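Side-chain contacts in hypothetical protein (Sebaldella termitidis, PDB 4M1A), which is of unknown function but belongs to the DUF1904 family of the MIF clan and forms a trimer of alpha/beta subunits: residues R15-G20 against A75-R80; D23-I28 against D34-E39; G54-E59 against E79-I84; W62-R65 against A69-K72. All blocks are in the same frame, centred on the assembly; numbering follows the deposited sequence.

Contact 1: residues R15-G20 against A75-R80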
# COMPACT_ATOMS: atom_id res chain seq x y z
N ARG A 15 -9.36 -7.80 13.99
CA ARG A 15 -9.97 -9.13 13.99
C ARG A 15 -11.47 -9.05 14.33
O ARG A 15 -12.32 -9.61 13.59
CB ARG A 15 -9.27 -10.05 15.02
CG ARG A 15 -9.80 -11.49 15.13
CD ARG A 15 -9.38 -12.12 16.50
NE ARG A 15 -10.08 -11.48 17.63
CZ ARG A 15 -9.93 -11.83 18.91
NH1 ARG A 15 -9.12 -12.83 19.21
NH2 ARG A 15 -10.62 -11.20 19.87
N ASP A 16 -11.79 -8.34 15.41
CA ASP A 16 -13.20 -8.22 15.82
C ASP A 16 -14.13 -7.50 14.80
O ASP A 16 -15.28 -7.83 14.65
CB ASP A 16 -13.29 -7.46 17.10
CG ASP A 16 -12.70 -8.24 18.32
OD1 ASP A 16 -12.38 -9.47 18.26
OD2 ASP A 16 -12.52 -7.50 19.30
N PHE A 17 -13.60 -6.48 14.17
CA PHE A 17 -14.25 -5.76 13.09
C PHE A 17 -14.71 -6.70 12.03
O PHE A 17 -15.73 -6.49 11.42
CB PHE A 17 -13.20 -4.69 12.54
CG PHE A 17 -13.58 -4.04 11.27
CD1 PHE A 17 -14.70 -3.19 11.21
CD2 PHE A 17 -12.74 -4.10 10.14
CE1 PHE A 17 -15.04 -2.53 10.06
CE2 PHE A 17 -13.06 -3.38 9.00
CZ PHE A 17 -14.20 -2.60 8.96
N THR A 18 -13.97 -7.77 11.77
CA THR A 18 -14.30 -8.67 10.70
C THR A 18 -15.45 -9.68 11.02
O THR A 18 -15.94 -10.32 10.13
CB THR A 18 -13.08 -9.53 10.17
OG1 THR A 18 -12.66 -10.56 11.12
CG2 THR A 18 -11.87 -8.59 9.69
N ALA A 19 -15.86 -9.73 12.27
CA ALA A 19 -16.94 -10.72 12.65
C ALA A 19 -18.19 -10.35 11.88
O ALA A 19 -18.71 -9.26 12.04
CB ALA A 19 -17.17 -10.70 14.16
N GLY A 20 -18.65 -11.27 11.06
CA GLY A 20 -19.89 -11.09 10.25
C GLY A 20 -19.75 -10.15 9.05
O GLY A 20 -20.72 -9.92 8.31
N ALA A 75 -20.33 4.21 5.44
CA ALA A 75 -21.15 4.45 6.64
C ALA A 75 -21.01 3.29 7.63
O ALA A 75 -20.87 3.52 8.82
CB ALA A 75 -22.63 4.69 6.21
N LEU A 76 -21.05 2.08 7.12
CA LEU A 76 -20.97 0.85 7.92
C LEU A 76 -19.62 0.82 8.68
O LEU A 76 -19.57 0.63 9.88
CB LEU A 76 -21.09 -0.34 7.06
CG LEU A 76 -21.02 -1.70 7.82
CD1 LEU A 76 -22.13 -1.87 8.88
CD2 LEU A 76 -20.97 -2.87 6.86
N PHE A 77 -18.55 1.05 7.94
CA PHE A 77 -17.23 1.01 8.56
C PHE A 77 -17.09 2.07 9.62
O PHE A 77 -16.53 1.80 10.72
CB PHE A 77 -16.12 1.15 7.48
CG PHE A 77 -15.86 -0.06 6.63
CD1 PHE A 77 -16.57 -1.24 6.69
CD2 PHE A 77 -14.86 0.01 5.61
CE1 PHE A 77 -16.25 -2.32 5.88
CE2 PHE A 77 -14.59 -1.05 4.82
CZ PHE A 77 -15.28 -2.22 4.91
N THR A 78 -17.59 3.27 9.37
CA THR A 78 -17.47 4.37 10.26
C THR A 78 -18.25 4.13 11.52
O THR A 78 -17.72 4.28 12.60
CB THR A 78 -17.87 5.69 9.62
OG1 THR A 78 -17.06 5.85 8.41
CG2 THR A 78 -17.66 6.88 10.52
N GLU A 79 -19.46 3.67 11.35
CA GLU A 79 -20.33 3.33 12.51
C GLU A 79 -19.74 2.25 13.40
O GLU A 79 -19.74 2.39 14.63
CB GLU A 79 -21.72 2.89 12.02
CG GLU A 79 -22.57 4.04 11.59
CD GLU A 79 -23.94 3.60 11.00
OE1 GLU A 79 -24.17 2.37 10.75
OE2 GLU A 79 -24.79 4.50 10.78
N ARG A 80 -19.19 1.20 12.82
CA ARG A 80 -18.57 0.14 13.55
C ARG A 80 -17.34 0.61 14.34
O ARG A 80 -17.22 0.30 15.56
CB ARG A 80 -18.24 -1.06 12.66
CG ARG A 80 -19.44 -1.84 12.12
CD ARG A 80 -20.11 -2.66 13.28
NE ARG A 80 -21.34 -3.31 12.81
CZ ARG A 80 -21.35 -4.35 11.98
NH1 ARG A 80 -20.20 -4.87 11.47
NH2 ARG A 80 -22.51 -4.84 11.63
O HOH W 1 -17.69 -4.93 12.52
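Phe17 drives the rim of its ring into the face of Phe77, a T-shaped pair with centroids 5.1 Å apart and planes at 72°. The point of the ring makes the touch: Phe17 CZ lies 3.6 Å from Phe77 CD1, offset from the ring centre toward its rim. Beside this pair the CB of Arg80 meets the edge of the Phe17 ring, close to the ring plane, and 4.4 Å separates it from CE1. Phenylalanine suits both places because one ring presents its hydrogens where the other offers its pi cloud.

One water joins the segments just beyond the rings. It donates to Phe17 O at 2.7 Å and accepts from Arg80 NH1, so the guanidinium reaches the Phe17 carbonyl through the water. One face of the Arg80 guanidinium lies against CD1 of Leu76, one helical turn earlier.

Phe17 reaches across because CG stands opposite the backbone N (chi1 169°). Next along, Thr18 turns its CB away; its OG1 joins its own backbone N in gripping Arg15 O, and also bonds to Gly49 N of the second subunit.

Phe77 is buried where helices and strands meet, touching Leu25 of helix 21-29, Ile58 and Val60 of strand 56-62 and Ile91 of strand 89-95, while Phe17 also meets the ring of Trp81.

Contact 2: residues D23-I28 against D34-E39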
# COMPACT_ATOMS: atom_id res chain seq x y z
N ASP A 23 -20.31 -11.13 5.21
CA ASP A 23 -21.77 -11.27 4.90
C ASP A 23 -22.37 -9.95 4.58
O ASP A 23 -23.08 -9.78 3.57
CB ASP A 23 -22.54 -11.80 6.13
CG ASP A 23 -22.01 -13.12 6.63
OD1 ASP A 23 -21.64 -13.94 5.73
OD2 ASP A 23 -22.03 -13.31 7.93
N GLU A 24 -22.20 -8.96 5.45
CA GLU A 24 -22.81 -7.67 5.22
C GLU A 24 -22.28 -7.01 4.00
O GLU A 24 -22.98 -6.41 3.18
CB GLU A 24 -22.52 -6.72 6.40
CG GLU A 24 -22.95 -5.27 6.14
CD GLU A 24 -24.47 -5.01 6.15
OE1 GLU A 24 -25.31 -5.93 5.93
OE2 GLU A 24 -24.80 -3.84 6.31
N LEU A 25 -20.96 -7.16 3.82
CA LEU A 25 -20.35 -6.48 2.62
C LEU A 25 -20.81 -7.10 1.31
O LEU A 25 -21.05 -6.37 0.33
CB LEU A 25 -18.81 -6.45 2.74
CG LEU A 25 -18.30 -5.55 3.86
CD1 LEU A 25 -16.74 -5.59 3.90
CD2 LEU A 25 -18.75 -4.10 3.64
N GLY A 26 -20.87 -8.41 1.30
CA GLY A 26 -21.36 -9.17 0.17
C GLY A 26 -22.77 -8.76 -0.23
O GLY A 26 -23.10 -8.65 -1.43
N ILE A 27 -23.60 -8.50 0.78
CA ILE A 27 -24.96 -8.05 0.49
C ILE A 27 -24.97 -6.64 -0.15
O ILE A 27 -25.68 -6.38 -1.15
CB ILE A 27 -25.84 -8.01 1.80
CG1 ILE A 27 -26.00 -9.38 2.46
CG2 ILE A 27 -27.12 -7.28 1.52
CD1 ILE A 27 -26.74 -10.43 1.69
N ILE A 28 -24.20 -5.70 0.41
CA ILE A 28 -24.14 -4.35 -0.08
C ILE A 28 -23.48 -4.32 -1.49
O ILE A 28 -23.96 -3.65 -2.39
CB ILE A 28 -23.31 -3.46 0.84
CG1 ILE A 28 -24.01 -3.27 2.23
CG2 ILE A 28 -23.02 -2.13 0.21
CD1 ILE A 28 -23.16 -2.59 3.28
N ASP A 34 -17.30 -14.75 0.46
CA ASP A 34 -15.93 -15.35 0.26
C ASP A 34 -15.01 -14.56 -0.63
O ASP A 34 -13.85 -14.84 -0.68
CB ASP A 34 -16.04 -16.76 -0.37
CG ASP A 34 -16.17 -17.82 0.67
OD1 ASP A 34 -15.74 -17.57 1.83
OD2 ASP A 34 -16.72 -18.91 0.34
N TRP A 35 -15.51 -13.57 -1.35
CA TRP A 35 -14.62 -12.76 -2.17
C TRP A 35 -13.88 -11.66 -1.37
O TRP A 35 -13.09 -10.94 -1.93
CB TRP A 35 -15.37 -12.13 -3.26
CG TRP A 35 -15.79 -13.04 -4.32
CD1 TRP A 35 -15.76 -14.41 -4.32
CD2 TRP A 35 -16.38 -12.64 -5.56
NE1 TRP A 35 -16.31 -14.88 -5.52
CE2 TRP A 35 -16.69 -13.82 -6.28
CE3 TRP A 35 -16.66 -11.40 -6.13
CZ2 TRP A 35 -17.30 -13.79 -7.55
CZ3 TRP A 35 -17.27 -11.37 -7.40
CH2 TRP A 35 -17.58 -12.57 -8.09
N PHE A 36 -14.16 -11.54 -0.08
CA PHE A 36 -13.56 -10.48 0.74
C PHE A 36 -12.38 -11.00 1.48
O PHE A 36 -12.45 -12.12 2.06
CB PHE A 36 -14.61 -9.87 1.73
CG PHE A 36 -15.65 -9.07 1.05
CD1 PHE A 36 -16.76 -9.69 0.43
CD2 PHE A 36 -15.50 -7.71 0.91
CE1 PHE A 36 -17.71 -8.91 -0.25
CE2 PHE A 36 -16.42 -6.97 0.22
CZ PHE A 36 -17.55 -7.57 -0.36
N THR A 37 -11.26 -10.21 1.53
CA THR A 37 -10.18 -10.44 2.47
C THR A 37 -10.04 -9.18 3.35
O THR A 37 -10.44 -8.06 2.96
CB THR A 37 -8.81 -10.72 1.74
OG1 THR A 37 -8.43 -9.54 1.04
CG2 THR A 37 -8.89 -11.87 0.77
N PHE A 38 -9.50 -9.38 4.54
CA PHE A 38 -9.30 -8.34 5.53
C PHE A 38 -7.91 -8.49 6.11
O PHE A 38 -7.52 -9.63 6.52
CB PHE A 38 -10.32 -8.46 6.65
CG PHE A 38 -11.73 -8.53 6.18
CD1 PHE A 38 -12.47 -7.36 5.97
CD2 PHE A 38 -12.30 -9.76 5.90
CE1 PHE A 38 -13.79 -7.44 5.50
CE2 PHE A 38 -13.61 -9.83 5.46
CZ PHE A 38 -14.32 -8.66 5.23
N GLU A 39 -7.22 -7.36 6.22
CA GLU A 39 -5.89 -7.35 6.86
C GLU A 39 -5.74 -6.26 7.85
O GLU A 39 -6.21 -5.12 7.64
CB GLU A 39 -4.85 -7.05 5.80
CG GLU A 39 -4.73 -8.06 4.79
CD GLU A 39 -3.88 -7.55 3.62
OE1 GLU A 39 -2.63 -7.43 3.83
OE2 GLU A 39 -4.46 -7.29 2.52
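Leu25 lays its CB over one face of the Phe36 ring, a CH-pi contact in which CB is 3.8 Å from the ring centroid and 25° off its normal. The methylene sits nearer the rim than the middle, 3.5 Å from CE2 of Phe36.

Apolar contact continues at the end of the leucine, where CD1 comes in at the edge of the Phe38 ring, 3.8 Å from its CE1. With CG beside the backbone N (chi1 -67°) and the chain extended beyond it, one branched residue can serve both aromatics, covering the face of one and meeting the edge of the other.

Helix 21-29 thus lies against strand 37-47, the second strand of the first beta-alpha-beta unit, consistent with the MIF-like fold expected from its clan, and the two phenylalanines belong to the layer between helix and sheet.

Backbone packing forms the third kind. Gly26 N approaches CE1 of Phe36 at 3.6 Å, so the residue without a side chain lets the ring come up to the main chain. Ala22 and Ala29 also touch Phe36. On the strand, Phe38 and Glu39 pair in an antiparallel ladder with a strand of the second subunit.

Contact 3: residues G54-E59 against E79-I84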
# COMPACT_ATOMS: atom_id res chain seq x y z
N GLY A 54 -2.41 8.59 15.39
CA GLY A 54 -2.80 8.55 13.99
C GLY A 54 -4.34 8.54 13.91
O GLY A 54 -5.05 9.19 14.73
N LEU A 55 -4.88 7.77 12.96
CA LEU A 55 -6.32 7.66 12.85
C LEU A 55 -6.59 6.20 12.51
O LEU A 55 -5.63 5.48 12.34
CB LEU A 55 -6.77 8.64 11.80
CG LEU A 55 -6.51 8.51 10.29
CD1 LEU A 55 -6.61 9.92 9.72
CD2 LEU A 55 -5.15 7.96 9.92
N VAL A 56 -7.83 5.80 12.29
CA VAL A 56 -8.09 4.46 11.73
C VAL A 56 -8.24 4.71 10.22
O VAL A 56 -9.03 5.57 9.80
CB VAL A 56 -9.33 3.82 12.29
CG1 VAL A 56 -9.55 2.51 11.56
CG2 VAL A 56 -9.09 3.62 13.79
N PHE A 57 -7.33 4.13 9.45
CA PHE A 57 -7.29 4.33 7.99
C PHE A 57 -7.55 3.00 7.26
O PHE A 57 -6.81 2.02 7.44
CB PHE A 57 -5.94 4.94 7.57
CG PHE A 57 -5.88 5.38 6.15
CD1 PHE A 57 -5.68 4.50 5.14
CD2 PHE A 57 -5.91 6.74 5.82
CE1 PHE A 57 -5.65 4.91 3.81
CE2 PHE A 57 -5.79 7.15 4.49
CZ PHE A 57 -5.66 6.23 3.51
N ILE A 58 -8.61 2.98 6.46
CA ILE A 58 -9.10 1.82 5.81
C ILE A 58 -9.03 1.98 4.33
O ILE A 58 -9.55 2.99 3.76
CB ILE A 58 -10.54 1.45 6.25
CG1 ILE A 58 -10.60 1.36 7.73
CG2 ILE A 58 -11.02 0.12 5.58
CD1 ILE A 58 -12.03 1.34 8.30
N GLU A 59 -8.36 1.01 3.67
CA GLU A 59 -8.33 0.96 2.20
C GLU A 59 -9.23 -0.16 1.73
O GLU A 59 -9.22 -1.24 2.35
CB GLU A 59 -6.89 0.74 1.71
CG GLU A 59 -5.96 1.83 2.07
CD GLU A 59 -4.44 1.50 2.07
OE1 GLU A 59 -4.02 0.42 2.63
OE2 GLU A 59 -3.71 2.45 1.58
N GLU A 79 -19.46 3.67 11.35
CA GLU A 79 -20.33 3.33 12.51
C GLU A 79 -19.74 2.25 13.40
O GLU A 79 -19.74 2.39 14.63
CB GLU A 79 -21.72 2.89 12.02
CG GLU A 79 -22.57 4.04 11.59
CD GLU A 79 -23.94 3.60 11.00
OE1 GLU A 79 -24.17 2.37 10.75
OE2 GLU A 79 -24.79 4.50 10.78
N ARG A 80 -19.19 1.20 12.82
CA ARG A 80 -18.57 0.14 13.55
C ARG A 80 -17.34 0.61 14.34
O ARG A 80 -17.22 0.30 15.56
CB ARG A 80 -18.24 -1.06 12.66
CG ARG A 80 -19.44 -1.84 12.12
CD ARG A 80 -20.11 -2.66 13.28
NE ARG A 80 -21.34 -3.31 12.81
CZ ARG A 80 -21.35 -4.35 11.98
NH1 ARG A 80 -20.20 -4.87 11.47
NH2 ARG A 80 -22.51 -4.84 11.63
N TRP A 81 -16.42 1.36 13.69
CA TRP A 81 -15.23 1.86 14.41
C TRP A 81 -15.56 2.91 15.48
O TRP A 81 -14.95 2.91 16.56
CB TRP A 81 -14.09 2.34 13.43
CG TRP A 81 -13.39 1.18 12.81
CD1 TRP A 81 -13.65 0.59 11.61
CD2 TRP A 81 -12.43 0.38 13.44
NE1 TRP A 81 -12.87 -0.52 11.43
CE2 TRP A 81 -12.08 -0.66 12.53
CE3 TRP A 81 -11.79 0.46 14.66
CZ2 TRP A 81 -11.18 -1.65 12.84
CZ3 TRP A 81 -10.87 -0.53 14.98
CH2 TRP A 81 -10.58 -1.58 14.09
N LYS A 82 -16.55 3.74 15.23
CA LYS A 82 -16.94 4.76 16.19
C LYS A 82 -17.48 4.22 17.49
O LYS A 82 -17.45 4.92 18.51
CB LYS A 82 -17.86 5.85 15.60
CG LYS A 82 -17.17 6.80 14.62
CD LYS A 82 -15.98 7.64 15.08
CE LYS A 82 -15.65 8.76 14.07
NZ LYS A 82 -14.52 9.63 14.55
N LYS A 83 -17.87 2.97 17.49
CA LYS A 83 -18.26 2.28 18.73
C LYS A 83 -17.11 2.04 19.68
O LYS A 83 -17.35 2.02 20.89
CB LYS A 83 -18.85 0.94 18.42
CG LYS A 83 -20.21 1.03 17.81
CD LYS A 83 -20.80 -0.35 17.66
CE LYS A 83 -22.28 -0.29 17.26
NZ LYS A 83 -22.67 -1.61 16.68
N ILE A 84 -15.89 1.88 19.11
CA ILE A 84 -14.61 1.55 19.84
C ILE A 84 -13.67 2.76 20.04
O ILE A 84 -12.91 2.81 21.01
CB ILE A 84 -13.78 0.53 19.03
CG1 ILE A 84 -14.62 -0.65 18.58
CG2 ILE A 84 -12.58 0.07 19.86
CD1 ILE A 84 -14.03 -1.41 17.41
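Val56 and Trp81 face each other with 8.1 Å between their CA atoms, the nearest backbone approach of an extended strand and the C-terminal part of a helix. No hydrogen bond crosses between the two segments; they meet through side chains alone, and the indole of Trp81 reaches across to the strand. Val56, Ile58 and Trp81 all direct their CB toward the opposite segment.

Over the five-membered ring of the indole stands CG1 of Val56, in a CH-pi contact 4.1 Å from the centroid and only 14° off the normal. The branch is placed there because it lies opposite the backbone N (chi1 176°), which leads it away from the strand and onto the indole. Ile58 supplies a longer arm: its CD1, at the end of an extended chain, comes obliquely to the pyrrole side, 3.7 Å from NE1 and 3.8 Å from CD1 of Trp81. Beta-branched residues suit a strand, and here one methyl of each reaches the indole. Were Trp81 replaced by an alanine, the methyls of Val56 and Ile58 would probably lose their aromatic partner and a gap would open between helix and strand.

Phe57 and Glu59 look elsewhere: Phe57 meets His3 of the third subunit edge-to-face, and Glu59 forms salt bridges with Arg7 of its own chain and Arg5 of the third subunit.

The contact joins strand 56-62 to helix 67-82 within a beta-alpha-beta unit completed by strand 89-95, whose Val89 touches Trp81, while Phe17 and Lys13 bring in helix 11-17.

Contact 4: residues W62-R65 against A69-K72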
# COMPACT_ATOMS: atom_id res chain seq x y z
N TRP A 62 -11.04 -2.82 -4.81
CA TRP A 62 -12.13 -3.55 -5.43
C TRP A 62 -12.34 -3.13 -6.88
O TRP A 62 -11.78 -2.09 -7.33
CB TRP A 62 -13.43 -3.36 -4.67
CG TRP A 62 -14.04 -1.99 -4.64
CD1 TRP A 62 -13.57 -0.82 -5.17
CD2 TRP A 62 -15.34 -1.71 -4.15
NE1 TRP A 62 -14.52 0.19 -4.98
CE2 TRP A 62 -15.59 -0.34 -4.33
CE3 TRP A 62 -16.30 -2.51 -3.47
CZ2 TRP A 62 -16.81 0.27 -3.92
CZ3 TRP A 62 -17.49 -1.91 -3.11
CH2 TRP A 62 -17.72 -0.55 -3.30
N PHE A 63 -13.12 -3.93 -7.58
CA PHE A 63 -13.71 -3.51 -8.87
C PHE A 63 -14.81 -2.49 -8.51
O PHE A 63 -15.71 -2.78 -7.74
CB PHE A 63 -14.18 -4.70 -9.73
CG PHE A 63 -13.05 -5.65 -10.08
CD1 PHE A 63 -12.01 -5.22 -10.83
CD2 PHE A 63 -13.04 -6.95 -9.64
CE1 PHE A 63 -10.95 -6.08 -11.11
CE2 PHE A 63 -12.01 -7.82 -9.96
CZ PHE A 63 -10.94 -7.37 -10.66
N ASP A 64 -14.69 -1.30 -9.05
CA ASP A 64 -15.48 -0.20 -8.54
C ASP A 64 -16.94 -0.45 -8.75
O ASP A 64 -17.33 -1.11 -9.70
CB ASP A 64 -15.13 1.12 -9.20
CG ASP A 64 -15.67 2.34 -8.43
OD1 ASP A 64 -15.88 2.30 -7.15
OD2 ASP A 64 -15.82 3.36 -9.13
N ARG A 65 -17.72 0.06 -7.83
CA ARG A 65 -19.16 -0.01 -7.87
C ARG A 65 -19.64 1.41 -7.70
O ARG A 65 -18.84 2.32 -7.50
CB ARG A 65 -19.65 -0.88 -6.74
CG ARG A 65 -19.70 -2.34 -7.11
CD ARG A 65 -19.17 -3.13 -5.97
NE ARG A 65 -19.21 -4.57 -6.22
CZ ARG A 65 -18.17 -5.39 -6.24
NH1 ARG A 65 -16.91 -4.96 -6.13
NH2 ARG A 65 -18.40 -6.67 -6.43
N ALA A 69 -23.16 1.94 -3.27
CA ALA A 69 -22.50 0.86 -2.54
C ALA A 69 -21.33 1.43 -1.69
O ALA A 69 -21.09 1.01 -0.56
CB ALA A 69 -22.09 -0.25 -3.48
N ARG A 70 -20.59 2.36 -2.25
CA ARG A 70 -19.46 2.98 -1.63
C ARG A 70 -19.82 3.78 -0.44
O ARG A 70 -19.19 3.63 0.64
CB ARG A 70 -18.76 3.79 -2.78
CG ARG A 70 -17.32 4.01 -2.58
CD ARG A 70 -16.56 4.60 -3.77
NE ARG A 70 -17.17 5.71 -4.37
CZ ARG A 70 -17.62 5.80 -5.61
NH1 ARG A 70 -17.54 4.83 -6.51
NH2 ARG A 70 -18.14 6.94 -5.96
N ASP A 71 -20.86 4.61 -0.56
CA ASP A 71 -21.33 5.36 0.51
C ASP A 71 -21.81 4.42 1.69
O ASP A 71 -21.57 4.75 2.87
CB ASP A 71 -22.55 6.23 0.14
CG ASP A 71 -22.17 7.49 -0.67
OD1 ASP A 71 -20.96 7.74 -0.92
OD2 ASP A 71 -23.12 8.22 -1.04
N LYS A 72 -22.46 3.34 1.37
CA LYS A 72 -23.04 2.43 2.40
C LYS A 72 -21.89 1.72 3.13
O LYS A 72 -21.93 1.57 4.35
CB LYS A 72 -23.96 1.41 1.79
CG LYS A 72 -25.34 2.03 1.42
CD LYS A 72 -26.26 1.03 0.76
CE LYS A 72 -27.70 1.69 0.69
NZ LYS A 72 -28.61 0.66 0.24
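Trp62 and Arg70 meet at the close-packed end of this contact, where CZ2 of the indole is 4.0 Å from CG of Arg70. The two side chains cross at about a right angle, and the guanidinium plane stands 80° from the indole, so the tryptophan is touched by the aliphatic part of the arginine and not stacked by its charge. Alongside, CB of Ala69 lies 4.1 Å from CB of Arg65 and somewhat farther from CH2 of Trp62; a small residue fits a helix that runs this near to the preceding loop.

The loop leads from strand 56-62 into helix 67-82, the first half of the beta-alpha-beta crossover completed by strand 89-95, and Asp66 OD1 bonds Ala69 N in the first turn of the helix.

Toward the partly exposed side the contact becomes polar and looser. Arg70 bends at chi3 (47°) and brings NH1 to Asp64 OD1 at 3.1 Å, a salt bridge with an N-H...O angle of 141°. The donor arrives on the syn side, slightly out of the carboxylate plane. Trp62 NE1 gives the same oxygen a weak bond. Replacing Arg70 with a leucine would probably leave the Asp64 carboxylate without its compensating charge and so freer to turn.

Of the Arg65 side chain CB alone touches Ala69, and NE bonds to Ala29 O; its carbonyl O lies close to Arg70 NH1, at an angle too poor for a hydrogen bond. The third subunit covers this end: Arg70 packs on its Met100, and NE donates weakly to its Asn99 O.

In the fold
From the N terminus, the first loop to open is that of contact 1, which runs from helix 11-17 to helix 67-82 and encloses about half of the modelled chain. Contact 2 nests inside it, closing a short loop between helix 21-29 and strand 37-47. Contact 3 opens later, in series with contact 2, and ends on the same helix as contact 1, sharing Glu79 and Arg80; Phe17 against Trp81 joins the two directly. Contact 4 nests within both, tying the start of helix 67-82 to the loop before it. That helix serves contacts 1, 3 and 4, while Leu76 and Phe77 pack on Glu24 and Leu25, and Ile28 on Ala69 and Lys72, bringing contact 2 into the same helical layer.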